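Long-range contacts in tetratricopeptide repeat domain protein (Salinibacter ruber, PDB 3MA5), which is of unknown function but, as a tetratricopeptide repeat protein, probably offers a helical scaffold for binding other proteins or peptides: residues Pro7-Tyr11 with Glu32-Asp37; Ala26-Glu31 with His46-Tyr51. One frame throughout, in Å; residues are numbered along the deposited sequence.

In the fold
This chain is the tetratricopeptide repeat part of a longer protein, an all-helical array in which both contacts use helix 23-36. Contact 1 joins the C-terminal end of that helix to the start of helix 7-19, within what is predicted to be a single repeat; contact 2 joins its middle to helix 42-53, across the predicted boundary to the next repeat. Their centres lie about 11 Å apart, and Val34, of 32-37, packs on Leu47 of contact 2, so the two adjoin along helix 23-36. The chemistry follows the place: contact 1, at the surface, relies on charged and hydroxyl groups around one arginine, whereas contact 2, buried, is mostly leucine and aromatic packing with one tyrosine-carboxylate bond at its border.

Contact 1 of 2, residues Pro7-Tyr11 with Glu32-Asp37; sequences PFTRY and ELVETD
Thr36 OG1 receives a hydrogen bond from Arg10 NH2 at 2.9 Å, lying close to the guanidinium plane, though the N-H...O angle of 137° makes the bond rather bent. The threonine torsion (chi1 56°) sets OG1 between its backbone N and carbonyl carbon, which brings the hydroxyl near both Glu32 O and Asp37 OD2. Two acidic residues complete the surroundings of the arginine in a salt-bridge network. Glu32 OE1 sits at the guanidinium edge, 3.6 Å from Arg10 NE, and Asp37 OD2 is 3.5 Å from Arg10 NH1; both are loose pairs, with the carboxylate planes turned well away from that of the guanidinium. Arginine suits this place because its three nitrogens can address three partners while its flat face accepts a methyl group: Leu33 CD2 lies over one face, 3.7 Å from Arg10 NH1. A leucine in place of Arg10 would probably leave Glu32 and Asp37 without their shared positive mate and Thr36 without its donor. Beneath the polar layer, Leu33 turns its other methyl, CD1, to Tyr11 CB at 4.0 Å, and the Pro7 ring brings CG to 3.5 Å from Asp37 OD1. The short helical segments run antiparallel, at 164° and 11.0 Å between axes, an arrangement typical of the paired helices within one tetratricopeptide repeat.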
loop_
_atom_site.group_PDB
_atom_site.type_symbol
_atom_site.label_atom_id
_atom_site.label_comp_id
_atom_site.label_asym_id
_atom_site.label_seq_id
_atom_site.Cartn_x
_atom_site.Cartn_y
_atom_site.Cartn_z
ATOM N N PRO A 7 -11.453 5.915 -7.356
ATOM C CA PRO A 7 -10.145 5.660 -6.748
ATOM C C PRO A 7 -9.932 6.379 -5.420
ATOM O O PRO A 7 -9.797 5.732 -4.378
ATOM C CB PRO A 7 -9.180 6.117 -7.821
ATOM C CG PRO A 7 -9.863 5.667 -9.053
ATOM C CD PRO A 7 -11.334 5.997 -8.821
ATOM N N PHE A 8 -9.914 7.708 -5.435
ATOM C CA PHE A 8 -9.716 8.406 -4.178
ATOM C C PHE A 8 -10.836 8.121 -3.185
ATOM O O PHE A 8 -10.584 7.915 -2.004
ATOM C CB PHE A 8 -9.612 9.922 -4.360
ATOM C CG PHE A 8 -9.503 10.673 -3.045
ATOM C CD1 PHE A 8 -8.320 10.649 -2.300
ATOM C CD2 PHE A 8 -10.616 11.308 -2.501
ATOM C CE1 PHE A 8 -8.253 11.242 -1.035
ATOM C CE2 PHE A 8 -10.557 11.900 -1.244
ATOM C CZ PHE A 8 -9.375 11.864 -0.505
ATOM N N THR A 9 -12.078 8.112 -3.645
ATOM C CA THR A 9 -13.173 7.884 -2.716
ATOM C C THR A 9 -12.935 6.637 -1.864
ATOM O O THR A 9 -12.858 6.735 -0.639
ATOM C CB THR A 9 -14.533 7.813 -3.460
ATOM O OG1 THR A 9 -14.871 9.119 -3.950
ATOM C CG2 THR A 9 -15.641 7.327 -2.536
ATOM N N ARG A 10 -12.796 5.473 -2.497
ATOM C CA ARG A 10 -12.563 4.254 -1.727
ATOM C C ARG A 10 -11.189 4.219 -1.072
ATOM O O ARG A 10 -11.011 3.591 -0.035
ATOM C CB ARG A 10 -12.795 2.988 -2.570
ATOM C CG ARG A 10 -12.614 3.128 -4.058
ATOM C CD ARG A 10 -13.615 2.234 -4.764
ATOM N NE ARG A 10 -12.982 1.082 -5.385
ATOM C CZ ARG A 10 -12.231 1.149 -6.475
ATOM N NH1 ARG A 10 -12.024 2.322 -7.065
ATOM N NH2 ARG A 10 -11.686 0.048 -6.974
ATOM N N TYR A 11 -10.208 4.876 -1.669
ATOM C CA TYR A 11 -8.898 4.922 -1.033
ATOM C C TYR A 11 -9.096 5.575 0.358
ATOM O O TYR A 11 -8.773 4.983 1.392
ATOM C CB TYR A 11 -7.927 5.756 -1.870
ATOM C CG TYR A 11 -6.656 6.111 -1.142
ATOM C CD1 TYR A 11 -5.530 5.294 -1.218
ATOM C CD2 TYR A 11 -6.589 7.251 -0.351
ATOM C CE1 TYR A 11 -4.363 5.608 -0.531
ATOM C CE2 TYR A 11 -5.432 7.574 0.348
ATOM C CZ TYR A 11 -4.321 6.745 0.253
ATOM O OH TYR A 11 -3.168 7.058 0.928
ATOM N N GLU A 32 -8.304 -4.657 -3.829
ATOM C CA GLU A 32 -9.214 -4.425 -4.943
ATOM C C GLU A 32 -8.681 -3.259 -5.790
ATOM O O GLU A 32 -8.507 -3.368 -7.007
ATOM C CB GLU A 32 -10.567 -4.095 -4.340
ATOM C CG GLU A 32 -11.690 -3.829 -5.282
ATOM C CD GLU A 32 -12.863 -3.235 -4.522
ATOM O OE1 GLU A 32 -12.661 -2.145 -3.922
ATOM O OE2 GLU A 32 -13.966 -3.847 -4.504
ATOM N N LEU A 33 -8.411 -2.150 -5.111
ATOM C CA LEU A 33 -7.867 -0.946 -5.719
ATOM C C LEU A 33 -6.611 -1.228 -6.486
ATOM O O LEU A 33 -6.388 -0.677 -7.544
ATOM C CB LEU A 33 -7.493 0.055 -4.649
ATOM C CG LEU A 33 -8.436 1.189 -4.329
ATOM C CD1 LEU A 33 -7.815 1.990 -3.212
ATOM C CD2 LEU A 33 -8.658 2.040 -5.558
ATOM N N VAL A 34 -5.758 -2.060 -5.918
ATOM C CA VAL A 34 -4.506 -2.373 -6.565
ATOM C C VAL A 34 -4.665 -3.110 -7.897
ATOM O O VAL A 34 -3.801 -3.011 -8.770
ATOM C CB VAL A 34 -3.591 -3.144 -5.604
ATOM C CG1 VAL A 34 -2.552 -3.926 -6.362
ATOM C CG2 VAL A 34 -2.883 -2.147 -4.703
ATOM N N GLU A 35 -5.767 -3.830 -8.073
ATOM C CA GLU A 35 -5.966 -4.543 -9.323
ATOM C C GLU A 35 -6.890 -3.797 -10.281
ATOM O O GLU A 35 -6.751 -3.926 -11.499
ATOM C CB GLU A 35 -6.455 -5.978 -9.057
ATOM C CG GLU A 35 -7.595 -6.120 -8.074
ATOM C CD GLU A 35 -7.708 -7.542 -7.503
ATOM O OE1 GLU A 35 -6.826 -8.383 -7.814
ATOM O OE2 GLU A 35 -8.676 -7.813 -6.739
ATOM N N THR A 36 -7.818 -3.004 -9.748
ATOM C CA THR A 36 -8.714 -2.234 -10.603
ATOM C C THR A 36 -7.986 -1.011 -11.145
ATOM O O THR A 36 -7.993 -0.757 -12.338
ATOM C CB THR A 36 -9.993 -1.779 -9.854
ATOM O OG1 THR A 36 -9.649 -1.030 -8.684
ATOM C CG2 THR A 36 -10.825 -2.985 -9.462
ATOM N N ASP A 37 -7.340 -0.271 -10.256
ATOM C CA ASP A 37 -6.580 0.927 -10.611
ATOM C C ASP A 37 -5.140 0.697 -10.149
ATOM O O ASP A 37 -4.706 1.264 -9.144
ATOM C CB ASP A 37 -7.162 2.142 -9.887
ATOM C CG ASP A 37 -8.621 2.302 -10.133
ATOM O OD1 ASP A 37 -8.987 2.987 -11.097
ATOM O OD2 ASP A 37 -9.410 1.723 -9.369
#

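Contact 2 of 2, residues Ala26-Glu31 with His46-Tyr51; sequences ALALFE and HLGKLY
Leu50 CD2 lies against Leu27 CB at 3.5 Å and also reaches the edge of the Phe30 ring, and Leu47 CD1 meets Phe30 CB at 3.7 Å; leucines thus carry most of the apolar packing. With CG anti to the backbone N (chi1 172°), Leu27 carries CD1 across toward Tyr51, 3.5 Å from CE1. Leucine's branched, flexible end fills the gap between the helices, one methyl (Leu50 CD2) serving both Leu27 and Phe30, while Ala26 is small enough to let Leu50 come close to the backbone.

Among the aromatic groups, Phe30 CZ touches His46 CB at 3.4 Å. The two rings are nearly parallel, their planes 20° apart, but slid so far that they barely overlap, so the contact is made chiefly through the histidine CB. One face of the Phe30 ring is turned to the backbone N of Leu47.

The polar element is a hydrogen bond from Tyr51 OH to Glu31 OE2, 2.6 Å long, which meets the carboxylate on its anti side, tilted out of the carboxylate plane. Tyrosine fits this border, its ring beside the leucines and its hydroxyl beside the acid.

The axes of the two short helical segments approach to 10.0 Å, with 134° between their N-to-C directions. Ala14 and Leu18 of helix 7-19 adjoin Phe30 and Ala26, Ala60 and Thr63 of helix 57-74 adjoin Tyr51, and Arg56, in the loop between helices 42-53 and 57-74, touches both Glu31 and Tyr51.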
loop_
_atom_site.group_PDB
_atom_site.type_symbol
_atom_site.label_atom_id
_atom_site.label_comp_id
_atom_site.label_asym_id
_atom_site.label_seq_id
_atom_site.Cartn_x
_atom_site.Cartn_y
_atom_site.Cartn_z
ATOM N N ALA A 26 -10.231 -2.470 5.480
ATOM C CA ALA A 26 -9.227 -1.647 4.831
ATOM C C ALA A 26 -8.492 -2.513 3.802
ATOM O O ALA A 26 -8.330 -2.107 2.649
ATOM C CB ALA A 26 -8.246 -1.112 5.855
ATOM N N LEU A 27 -8.063 -3.711 4.208
ATOM C CA LEU A 27 -7.340 -4.601 3.299
ATOM C C LEU A 27 -8.132 -5.021 2.065
ATOM O O LEU A 27 -7.589 -5.051 0.967
ATOM C CB LEU A 27 -6.842 -5.847 4.031
ATOM C CG LEU A 27 -6.243 -6.889 3.076
ATOM C CD1 LEU A 27 -4.771 -7.139 3.361
ATOM C CD2 LEU A 27 -7.028 -8.155 3.208
ATOM N N ALA A 28 -9.404 -5.353 2.244
ATOM C CA ALA A 28 -10.261 -5.738 1.127
ATOM C C ALA A 28 -10.164 -4.648 0.065
ATOM O O ALA A 28 -9.696 -4.879 -1.046
ATOM C CB ALA A 28 -11.705 -5.877 1.602
ATOM N N LEU A 29 -10.604 -3.451 0.427
ATOM C CA LEU A 29 -10.571 -2.303 -0.468
ATOM C C LEU A 29 -9.197 -2.100 -1.118
ATOM O O LEU A 29 -9.097 -1.954 -2.337
ATOM C CB LEU A 29 -10.968 -1.033 0.300
ATOM C CG LEU A 29 -12.426 -0.894 0.752
ATOM C CD1 LEU A 29 -12.547 0.276 1.711
ATOM C CD2 LEU A 29 -13.332 -0.698 -0.449
ATOM N N PHE A 30 -8.139 -2.093 -0.308
ATOM C CA PHE A 30 -6.792 -1.889 -0.835
ATOM C C PHE A 30 -6.404 -2.866 -1.944
ATOM O O PHE A 30 -5.900 -2.451 -2.988
ATOM C CB PHE A 30 -5.746 -1.958 0.292
ATOM C CG PHE A 30 -5.624 -0.691 1.086
ATOM C CD1 PHE A 30 -5.690 0.556 0.461
ATOM C CD2 PHE A 30 -5.421 -0.735 2.460
ATOM C CE1 PHE A 30 -5.556 1.740 1.196
ATOM C CE2 PHE A 30 -5.287 0.444 3.205
ATOM C CZ PHE A 30 -5.354 1.678 2.569
ATOM N N GLU A 31 -6.633 -4.156 -1.709
ATOM C CA GLU A 31 -6.279 -5.194 -2.676
ATOM C C GLU A 31 -7.034 -5.015 -3.970
ATOM O O GLU A 31 -6.478 -5.201 -5.058
ATOM C CB GLU A 31 -6.575 -6.583 -2.103
ATOM C CG GLU A 31 -5.336 -7.352 -1.675
ATOM C CD GLU A 31 -5.662 -8.458 -0.684
ATOM O OE1 GLU A 31 -6.726 -9.087 -0.849
ATOM O OE2 GLU A 31 -4.863 -8.703 0.252
ATOM N N HIS A 46 0.132 1.738 2.115
ATOM C CA HIS A 46 -0.718 1.279 3.183
ATOM C C HIS A 46 -0.999 -0.211 3.105
ATOM O O HIS A 46 -1.191 -0.845 4.137
ATOM C CB HIS A 46 -2.032 2.067 3.191
ATOM C CG HIS A 46 -1.845 3.531 3.434
ATOM N ND1 HIS A 46 -1.208 4.024 4.546
ATOM C CD2 HIS A 46 -2.137 4.610 2.659
ATOM C CE1 HIS A 46 -1.098 5.335 4.451
ATOM N NE2 HIS A 46 -1.656 5.713 3.311
ATOM N N LEU A 47 -1.022 -0.782 1.900
ATOM C CA LEU A 47 -1.297 -2.202 1.747
ATOM C C LEU A 47 -0.152 -3.006 2.306
ATOM O O LEU A 47 -0.359 -3.981 3.013
ATOM C CB LEU A 47 -1.483 -2.564 0.281
ATOM C CG LEU A 47 -1.891 -4.016 0.015
ATOM C CD1 LEU A 47 -3.005 -4.407 0.966
ATOM C CD2 LEU A 47 -2.335 -4.172 -1.434
ATOM N N GLY A 48 1.059 -2.580 1.985
ATOM C CA GLY A 48 2.235 -3.279 2.445
ATOM C C GLY A 48 2.408 -3.148 3.937
ATOM O O GLY A 48 2.837 -4.085 4.605
ATOM N N LYS A 49 2.079 -1.983 4.471
ATOM C CA LYS A 49 2.217 -1.759 5.900
ATOM C C LYS A 49 1.183 -2.618 6.609
ATOM O O LYS A 49 1.349 -2.969 7.770
ATOM C CB LYS A 49 2.024 -0.273 6.217
ATOM C CG LYS A 49 3.257 0.581 5.981
ATOM C CD LYS A 49 4.171 0.557 7.207
ATOM C CE LYS A 49 5.608 0.949 6.887
ATOM N NZ LYS A 49 6.423 1.043 8.131
ATOM N N LEU A 50 0.126 -2.975 5.890
ATOM C CA LEU A 50 -0.939 -3.794 6.440
ATOM C C LEU A 50 -0.553 -5.246 6.377
ATOM O O LEU A 50 -0.852 -6.023 7.292
ATOM C CB LEU A 50 -2.220 -3.591 5.651
ATOM C CG LEU A 50 -3.542 -4.022 6.292
ATOM C CD1 LEU A 50 -3.648 -3.436 7.701
ATOM C CD2 LEU A 50 -4.698 -3.534 5.443
ATOM N N TYR A 51 0.101 -5.622 5.283
ATOM C CA TYR A 51 0.535 -7.000 5.122
ATOM C C TYR A 51 1.512 -7.348 6.215
ATOM O O TYR A 51 1.498 -8.456 6.735
ATOM C CB TYR A 51 1.206 -7.206 3.777
ATOM C CG TYR A 51 0.241 -7.502 2.670
ATOM C CD1 TYR A 51 -0.978 -8.130 2.924
ATOM C CD2 TYR A 51 0.551 -7.172 1.360
ATOM C CE1 TYR A 51 -1.865 -8.407 1.894
ATOM C CE2 TYR A 51 -0.325 -7.445 0.326
ATOM C CZ TYR A 51 -1.523 -8.058 0.592
ATOM O OH TYR A 51 -2.386 -8.271 -0.450
#